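Local coordinates for protein octaprenyl-diphosphate synthase (Roseobacter denitrificans, PDB 4JXN) that probably makes all-trans-octaprenyl diphosphate from farnesyl diphosphate and isopentenyl diphosphate with magnesium as cofactor, supplying the precursor of the isoprenoid quinone side chain, at residues G210-I215 / A303-A308; Q218-L223 / V297-Q302; D13-Y18 / K319-D324. All blocks are in the same frame, centred on the assembly; numbering follows the deposited sequence.

Contact 1 of 3, residues G210-I215 / A303-A308; sequences GDALGI and AARAKA
NH1 of R305 is gripped from two helices: it gives a hydrogen bond to D211 OD2 across the contact and another to Q302 OE1 on its own helix. The bond from R305 NH1 to D211 OD2 is 3.0 Å long, with an N-H...O angle of 162°. OD2 lies close to the guanidinium plane, but seen from the aspartate the nitrogen arrives from above the carboxylate, and the two planes are turned 65° apart. R305 reaches out with CG anti to the backbone N, and a bend at chi3 (75°) then sets NE. One face of its guanidinium is laid against A212, whose CB sits off toward the NH1 side, 3.2 Å from R305 NH1, while I215 CD1 comes up at the edge. Beyond the arginine the two helices, nearly antiparallel, approach to 7.7 Å between their axes. Small residues make that possible: A212 CB meets A306 CB at 4.0 Å, and A306 CB also lies against the backbone and CB of L213. L213 packs further on F185 of helix 170-196 and V329 of helix 317-330. D211 has a second partner in R178, through OD1, and R305 NH2 pairs with E208. Acid and base thus alternate from R178 through D211 and R305 to E208, a network in which the charge of the buried D211 carboxylate is probably well compensated.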
loop_
_atom_site.group_PDB
_atom_site.type_symbol
_atom_site.label_atom_id
_atom_site.label_comp_id
_atom_site.label_asym_id
_atom_site.label_seq_id
_atom_site.Cartn_x
_atom_site.Cartn_y
_atom_site.Cartn_z
ATOM N N GLY A 210 -11.971 -0.167 21.148
ATOM C CA GLY A 210 -11.147 -0.884 20.203
ATOM C C GLY A 210 -9.661 -0.709 20.476
ATOM O O GLY A 210 -8.875 -1.624 20.280
ATOM N N ASP A 211 -9.269 0.472 20.930
ATOM C CA ASP A 211 -7.871 0.725 21.249
ATOM C C ASP A 211 -7.457 -0.141 22.435
ATOM O O ASP A 211 -6.482 -0.897 22.365
ATOM C CB ASP A 211 -7.644 2.218 21.533
ATOM C CG ASP A 211 -6.225 2.524 22.005
ATOM O OD1 ASP A 211 -5.257 2.393 21.220
ATOM O OD2 ASP A 211 -6.079 2.920 23.178
ATOM N N ALA A 212 -8.226 -0.070 23.514
ATOM C CA ALA A 212 -7.884 -0.837 24.704
ATOM C C ALA A 212 -7.934 -2.327 24.420
ATOM O O ALA A 212 -7.075 -3.062 24.886
ATOM C CB ALA A 212 -8.794 -0.486 25.854
ATOM N N LEU A 213 -8.934 -2.766 23.654
ATOM C CA LEU A 213 -9.065 -4.180 23.298
ATOM C C LEU A 213 -7.891 -4.665 22.457
ATOM O O LEU A 213 -7.480 -5.814 22.584
ATOM C CB LEU A 213 -10.363 -4.450 22.525
ATOM C CG LEU A 213 -10.728 -5.915 22.222
ATOM C CD1 LEU A 213 -11.156 -6.646 23.491
ATOM C CD2 LEU A 213 -11.810 -6.014 21.153
ATOM N N GLY A 214 -7.385 -3.805 21.580
ATOM C CA GLY A 214 -6.271 -4.166 20.707
ATOM C C GLY A 214 -4.979 -4.291 21.489
ATOM O O GLY A 214 -4.170 -5.204 21.248
ATOM N N ILE A 215 -4.793 -3.367 22.434
ATOM C CA ILE A 215 -3.638 -3.386 23.321
ATOM C C ILE A 215 -3.662 -4.659 24.163
ATOM O O ILE A 215 -2.648 -5.354 24.261
ATOM C CB ILE A 215 -3.558 -2.117 24.210
ATOM C CG1 ILE A 215 -3.361 -0.863 23.348
ATOM C CG2 ILE A 215 -2.376 -2.212 25.169
ATOM C CD1 ILE A 215 -3.629 0.445 24.072
ATOM N N ALA A 303 -8.141 -4.550 29.281
ATOM C CA ALA A 303 -9.415 -5.225 29.031
ATOM C C ALA A 303 -10.564 -4.661 29.883
ATOM O O ALA A 303 -11.703 -4.579 29.427
ATOM C CB ALA A 303 -9.271 -6.713 29.263
ATOM N N ALA A 304 -10.277 -4.274 31.119
ATOM C CA ALA A 304 -11.311 -3.640 31.949
ATOM C C ALA A 304 -11.614 -2.243 31.420
ATOM O O ALA A 304 -12.761 -1.794 31.451
ATOM C CB ALA A 304 -10.877 -3.582 33.400
ATOM N N ARG A 305 -10.574 -1.574 30.927
ATOM C CA ARG A 305 -10.704 -0.262 30.306
ATOM C C ARG A 305 -11.603 -0.315 29.084
ATOM O O ARG A 305 -12.429 0.573 28.885
ATOM C CB ARG A 305 -9.336 0.295 29.918
ATOM C CG ARG A 305 -9.364 1.740 29.449
ATOM C CD ARG A 305 -7.982 2.337 29.309
ATOM N NE ARG A 305 -7.254 1.865 28.131
ATOM C CZ ARG A 305 -7.304 2.417 26.916
ATOM N NH1 ARG A 305 -6.582 1.891 25.936
ATOM N NH2 ARG A 305 -8.067 3.478 26.658
ATOM N N ALA A 306 -11.448 -1.358 28.277
ATOM C CA ALA A 306 -12.310 -1.553 27.118
ATOM C C ALA A 306 -13.763 -1.578 27.563
ATOM O O ALA A 306 -14.591 -0.814 27.064
ATOM C CB ALA A 306 -11.964 -2.841 26.392
ATOM N N LYS A 307 -14.079 -2.434 28.523
ATOM C CA LYS A 307 -15.454 -2.582 28.973
ATOM C C LYS A 307 -16.016 -1.304 29.569
ATOM O O LYS A 307 -17.159 -0.956 29.324
ATOM C CB LYS A 307 -15.565 -3.708 29.991
ATOM C CG LYS A 307 -14.843 -4.974 29.591
ATOM C CD LYS A 307 -14.547 -5.822 30.806
ATOM C CE LYS A 307 -15.774 -6.588 31.240
ATOM N NZ LYS A 307 -15.495 -7.423 32.437
ATOM N N ALA A 308 -15.217 -0.606 30.356
ATOM C CA ALA A 308 -15.660 0.662 30.932
ATOM C C ALA A 308 -15.954 1.694 29.858
ATOM O O ALA A 308 -16.853 2.502 30.011
ATOM C CB ALA A 308 -14.625 1.211 31.899
#

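Contact 2 of 3, residues Q218-L223 / V297-Q302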
loop_
_atom_site.group_PDB
_atom_site.type_symbol
_atom_site.label_atom_id
_atom_site.label_comp_id
_atom_site.label_asym_id
_atom_site.label_seq_id
_atom_site.Cartn_x
_atom_site.Cartn_y
_atom_site.Cartn_z
ATOM N N GLN A 218 -2.822 -7.841 22.093
ATOM C CA GLN A 218 -1.407 -7.968 21.747
ATOM C C GLN A 218 -0.564 -8.311 22.958
ATOM O O GLN A 218 0.420 -9.035 22.838
ATOM C CB GLN A 218 -0.880 -6.650 21.161
ATOM C CG GLN A 218 0.588 -6.655 20.772
ATOM C CD GLN A 218 0.895 -7.720 19.747
ATOM O OE1 GLN A 218 0.378 -7.681 18.639
ATOM N NE2 GLN A 218 1.727 -8.687 20.116
ATOM N N ILE A 219 -0.908 -7.753 24.118
ATOM C CA ILE A 219 -0.195 -8.118 25.344
ATOM C C ILE A 219 -0.425 -9.580 25.676
ATOM O O ILE A 219 0.495 -10.263 26.127
ATOM C CB ILE A 219 -0.585 -7.226 26.532
ATOM C CG1 ILE A 219 0.020 -5.845 26.344
ATOM C CG2 ILE A 219 -0.102 -7.808 27.864
ATOM C CD1 ILE A 219 -0.775 -4.758 27.036
ATOM N N VAL A 220 -1.642 -10.061 25.444
ATOM C CA VAL A 220 -1.934 -11.483 25.621
ATOM C C VAL A 220 -0.991 -12.308 24.739
ATOM O O VAL A 220 -0.344 -13.226 25.234
ATOM C CB VAL A 220 -3.411 -11.819 25.346
ATOM C CG1 VAL A 220 -3.635 -13.329 25.307
ATOM C CG2 VAL A 220 -4.299 -11.174 26.406
ATOM N N ASP A 221 -0.882 -11.959 23.457
ATOM C CA ASP A 221 0.043 -12.656 22.547
ATOM C C ASP A 221 1.440 -12.672 23.144
ATOM O O ASP A 221 2.070 -13.713 23.238
ATOM C CB ASP A 221 0.103 -11.983 21.163
ATOM C CG ASP A 221 -0.929 -12.538 20.171
ATOM O OD1 ASP A 221 -1.924 -13.177 20.579
ATOM O OD2 ASP A 221 -0.740 -12.321 18.956
ATOM N N ASP A 222 1.910 -11.494 23.542
ATOM C CA ASP A 222 3.223 -11.330 24.169
ATOM C C ASP A 222 3.425 -12.303 25.329
ATOM O O ASP A 222 4.468 -12.956 25.451
ATOM C CB ASP A 222 3.355 -9.899 24.677
ATOM C CG ASP A 222 3.548 -8.886 23.560
ATOM O OD1 ASP A 222 3.515 -9.270 22.370
ATOM O OD2 ASP A 222 3.736 -7.694 23.880
ATOM N N LEU A 223 2.402 -12.384 26.169
ATOM C CA LEU A 223 2.374 -13.252 27.347
ATOM C C LEU A 223 2.478 -14.740 27.012
ATOM O O LEU A 223 3.254 -15.465 27.631
ATOM C CB LEU A 223 1.060 -13.013 28.095
ATOM C CG LEU A 223 1.066 -12.632 29.571
ATOM C CD1 LEU A 223 2.354 -11.946 29.994
ATOM C CD2 LEU A 223 -0.149 -11.757 29.869
ATOM N N VAL A 297 -1.126 -8.233 34.382
ATOM C CA VAL A 297 -1.911 -7.193 35.044
ATOM C C VAL A 297 -2.243 -6.070 34.072
ATOM O O VAL A 297 -3.358 -5.546 34.086
ATOM C CB VAL A 297 -1.171 -6.658 36.299
ATOM C CG1 VAL A 297 -1.744 -5.332 36.780
ATOM C CG2 VAL A 297 -1.224 -7.693 37.420
ATOM N N VAL A 298 -1.287 -5.705 33.224
ATOM C CA VAL A 298 -1.539 -4.663 32.219
ATOM C C VAL A 298 -2.573 -5.144 31.210
ATOM O O VAL A 298 -3.515 -4.404 30.878
ATOM C CB VAL A 298 -0.249 -4.198 31.530
ATOM C CG1 VAL A 298 -0.546 -3.234 30.393
ATOM C CG2 VAL A 298 0.640 -3.526 32.549
ATOM N N ALA A 299 -2.415 -6.386 30.756
ATOM C CA ALA A 299 -3.449 -7.038 29.942
ATOM C C ALA A 299 -4.853 -6.915 30.559
ATOM O O ALA A 299 -5.775 -6.409 29.925
ATOM C CB ALA A 299 -3.115 -8.498 29.711
ATOM N N ARG A 300 -5.002 -7.376 31.795
ATOM C CA ARG A 300 -6.303 -7.361 32.464
ATOM C C ARG A 300 -6.858 -5.933 32.628
ATOM O O ARG A 300 -8.070 -5.698 32.512
ATOM C CB ARG A 300 -6.207 -8.080 33.813
ATOM C CG ARG A 300 -5.972 -9.584 33.686
ATOM C CD ARG A 300 -6.120 -10.301 35.022
ATOM N NE ARG A 300 -4.896 -10.229 35.814
ATOM C CZ ARG A 300 -3.963 -11.178 35.863
ATOM N NH1 ARG A 300 -4.100 -12.308 35.174
ATOM N NH2 ARG A 300 -2.878 -10.993 36.610
ATOM N N THR A 301 -5.954 -4.980 32.849
ATOM C CA THR A 301 -6.314 -3.582 33.104
ATOM C C THR A 301 -6.848 -2.881 31.849
ATOM O O THR A 301 -7.823 -2.126 31.891
ATOM C CB THR A 301 -5.099 -2.825 33.682
ATOM O OG1 THR A 301 -4.825 -3.312 35.004
ATOM C CG2 THR A 301 -5.340 -1.336 33.730
ATOM N N GLN A 302 -6.193 -3.128 30.729
ATOM C CA GLN A 302 -6.669 -2.627 29.450
ATOM C C GLN A 302 -7.997 -3.256 29.046
ATOM O O GLN A 302 -8.873 -2.581 28.521
ATOM C CB GLN A 302 -5.638 -2.907 28.388
ATOM C CG GLN A 302 -4.366 -2.114 28.595
ATOM C CD GLN A 302 -4.456 -0.722 28.008
ATOM O OE1 GLN A 302 -5.406 -0.387 27.295
ATOM N NE2 GLN A 302 -3.453 0.089 28.284
#
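No flat group lies between I219 and A299, whose side chains meet methyl to methyl; the planar side chains stand back from the interface. On the far side of helix 218-223 the Q218 amide turns to the D222 carboxylate. Its NE2 gives OD1 of D222 a hydrogen bond of 2.9 Å, arriving above the carboxylate plane while OD1 stays near the plane of the amide. OE1 of Q218 bonds to T181. This face carries D221 and D222, the first two aspartates of the second DDxxD motif of trans-prenyl synthases, which in relatives takes part in binding the magnesium-diphosphate of the allylic substrate. The opposing face is apolar. I219 forks over the neighbouring helix: CG2, anti to the backbone N, touches A299 CB at 3.6 Å, and CD1 on the other branch touches V298 CG1 at 3.7 Å, the I219 and V298 side chains crossing at about a right angle. V220 CG2 and L223 CD2 approach the same A299 CB more loosely, each at 4.4 Å. The helices run nearly antiparallel with 9.2 Å between their axes. L223 also packs on L292, T295 and S296, earlier in helix 291-309, and both L223 and A299 touch I333 near the C terminus.

Contact 3 of 3, residues D13-Y18 / K319-D324; sequences DRMAAY and KDMLVD
M321 reaches out from helix 319-324 between M15 and Y18, and its orientation against each sets the contact. Its CG is anti to the carbonyl carbon and the chain runs on extended, so that SD comes to 3.7 Å from M15 CA and the terminal CE to 3.4 Å from Y18 CB. Against Y18 the methionine crosses at about a right angle. SD stands 4.7 Å from the centroid of the Y18 ring and 32° off its normal, an oblique approach, with CE nearest the CB and CG root of the tyrosine. M15 is extended as well, its CG anti to the backbone N, and it crosses M321 obliquely: M15 SD is 3.9 Å from M321 CB, and M15 CE goes on to touch L322 CD2. Both M15 and L322 also rest on A64 of helix 57-68. At the more exposed margin R14 and D324 form a long salt bridge, NH1 of R14 lying 3.5 Å from OD2 of D324, with the guanidinium and carboxylate planes 74° apart. The two helices meet at 136° between their directions. Here a Met-aromatic contact and interleaved methionines join the N-terminal helix 9-34 to the C-terminal helix 317-330 of the all-helical prenyl synthase fold.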
loop_
_atom_site.group_PDB
_atom_site.type_symbol
_atom_site.label_atom_id
_atom_site.label_comp_id
_atom_site.label_asym_id
_atom_site.label_seq_id
_atom_site.Cartn_x
_atom_site.Cartn_y
_atom_site.Cartn_z
ATOM N N ASP A 13 -19.779 -17.459 21.170
ATOM C CA ASP A 13 -20.608 -18.011 20.087
ATOM C C ASP A 13 -21.809 -17.119 19.719
ATOM O O ASP A 13 -22.217 -17.082 18.557
ATOM C CB ASP A 13 -21.135 -19.407 20.472
ATOM C CG ASP A 13 -20.053 -20.476 20.460
ATOM O OD1 ASP A 13 -19.461 -20.709 19.386
ATOM O OD2 ASP A 13 -19.808 -21.103 21.519
ATOM N N ARG A 14 -22.377 -16.427 20.709
ATOM C CA ARG A 14 -23.585 -15.600 20.499
ATOM C C ARG A 14 -23.305 -14.410 19.589
ATOM O O ARG A 14 -24.125 -14.051 18.746
ATOM C CB ARG A 14 -24.148 -15.122 21.841
ATOM C CG ARG A 14 -25.167 -16.077 22.446
ATOM C CD ARG A 14 -24.982 -16.315 23.936
ATOM N NE ARG A 14 -24.692 -15.105 24.703
ATOM C CZ ARG A 14 -24.477 -15.094 26.017
ATOM N NH1 ARG A 14 -24.202 -13.951 26.642
ATOM N NH2 ARG A 14 -24.526 -16.225 26.713
ATOM N N MET A 15 -22.132 -13.814 19.767
ATOM C CA MET A 15 -21.672 -12.746 18.901
ATOM C C MET A 15 -21.549 -13.245 17.463
ATOM O O MET A 15 -22.148 -12.668 16.560
ATOM C CB MET A 15 -20.326 -12.218 19.401
ATOM C CG MET A 15 -19.760 -11.087 18.566
ATOM S SD MET A 15 -18.577 -10.078 19.471
ATOM C CE MET A 15 -18.190 -8.877 18.199
ATOM N N ALA A 16 -20.774 -14.316 17.274
ATOM C CA ALA A 16 -20.618 -14.991 15.983
ATOM C C ALA A 16 -21.962 -15.266 15.297
ATOM O O ALA A 16 -22.153 -14.916 14.126
ATOM C CB ALA A 16 -19.864 -16.305 16.178
ATOM N N ALA A 17 -22.876 -15.902 16.031
ATOM C CA ALA A 17 -24.197 -16.274 15.504
ATOM C C ALA A 17 -25.049 -15.053 15.153
ATOM O O ALA A 17 -25.832 -15.081 14.210
ATOM C CB ALA A 17 -24.936 -17.147 16.511
ATOM N N TYR A 18 -24.903 -13.980 15.915
ATOM C CA TYR A 18 -25.632 -12.751 15.620
ATOM C C TYR A 18 -25.093 -12.111 14.340
ATOM O O TYR A 18 -25.854 -11.625 13.517
ATOM C CB TYR A 18 -25.516 -11.786 16.791
ATOM C CG TYR A 18 -26.198 -10.457 16.581
ATOM C CD1 TYR A 18 -25.546 -9.417 15.931
ATOM C CD2 TYR A 18 -27.485 -10.229 17.053
ATOM C CE1 TYR A 18 -26.159 -8.193 15.734
ATOM C CE2 TYR A 18 -28.109 -9.003 16.864
ATOM C CZ TYR A 18 -27.438 -7.989 16.203
ATOM O OH TYR A 18 -28.033 -6.765 16.002
ATOM N N LYS A 319 -23.839 -4.562 22.707
ATOM C CA LYS A 319 -23.076 -3.986 23.829
ATOM C C LYS A 319 -22.565 -5.114 24.737
ATOM O O LYS A 319 -21.413 -5.109 25.173
ATOM C CB LYS A 319 -23.925 -2.976 24.629
ATOM C CG LYS A 319 -23.130 -2.000 25.495
ATOM C CD LYS A 319 -24.034 -1.266 26.478
ATOM C CE LYS A 319 -23.250 -0.584 27.593
ATOM N NZ LYS A 319 -24.093 -0.290 28.786
ATOM N N ASP A 320 -23.431 -6.091 24.979
ATOM C CA ASP A 320 -23.123 -7.222 25.845
ATOM C C ASP A 320 -22.028 -8.089 25.222
ATOM O O ASP A 320 -21.094 -8.495 25.903
ATOM C CB ASP A 320 -24.381 -8.086 26.076
ATOM C CG ASP A 320 -25.490 -7.362 26.862
ATOM O OD1 ASP A 320 -25.255 -6.282 27.445
ATOM O OD2 ASP A 320 -26.616 -7.901 26.905
ATOM N N MET A 321 -22.176 -8.377 23.928
ATOM C CA MET A 321 -21.206 -9.159 23.166
ATOM C C MET A 321 -19.802 -8.576 23.262
ATOM O O MET A 321 -18.831 -9.305 23.362
ATOM C CB MET A 321 -21.625 -9.198 21.698
ATOM C CG MET A 321 -22.845 -10.068 21.439
ATOM S SD MET A 321 -23.601 -9.746 19.827
ATOM C CE MET A 321 -25.168 -10.602 19.989
ATOM N N LEU A 322 -19.714 -7.252 23.223
ATOM C CA LEU A 322 -18.431 -6.547 23.271
ATOM C C LEU A 322 -17.773 -6.583 24.650
ATOM O O LEU A 322 -16.544 -6.498 24.760
ATOM C CB LEU A 322 -18.628 -5.093 22.854
ATOM C CG LEU A 322 -18.978 -4.777 21.385
ATOM C CD1 LEU A 322 -18.770 -3.302 21.111
ATOM C CD2 LEU A 322 -18.172 -5.604 20.397
ATOM N N VAL A 323 -18.604 -6.668 25.686
ATOM C CA VAL A 323 -18.155 -6.850 27.071
ATOM C C VAL A 323 -17.550 -8.246 27.223
ATOM O O VAL A 323 -16.395 -8.382 27.620
ATOM C CB VAL A 323 -19.325 -6.631 28.066
ATOM C CG1 VAL A 323 -18.914 -6.972 29.491
ATOM C CG2 VAL A 323 -19.848 -5.193 27.986
ATOM N N ASP A 324 -18.331 -9.270 26.866
ATOM C CA ASP A 324 -17.866 -10.655 26.831
ATOM C C ASP A 324 -16.566 -10.808 26.025
ATOM O O ASP A 324 -15.681 -11.573 26.403
ATOM C CB ASP A 324 -18.952 -11.577 26.244
ATOM C CG ASP A 324 -20.235 -11.606 27.081
ATOM O OD1 ASP A 324 -20.181 -11.293 28.288
ATOM O OD2 ASP A 324 -21.307 -11.946 26.531
#

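From the N terminus, helix 9-34 brings the first half of contact 3, and its partner comes some 300 residues later. Helix 200-224 then supplies 210-215 for contact 1 and, two turns on, 218-223 for contact 2. On the way back helix 291-309 closes contact 2 first and contact 1 next, as expected of an antiparallel pair, and helix 317-330 finally closes contact 3. The three loops therefore sit one within another, and none cross. Contacts 1 and 2 adjoin through A212 and I215 against Q302; K307 against V323 joins contact 1 to contact 3. Contacts 1 and 2 hold helix 291-309 along helix 200-224, and contact 3 joins the first modelled helix, 9-34, to the last, 317-330.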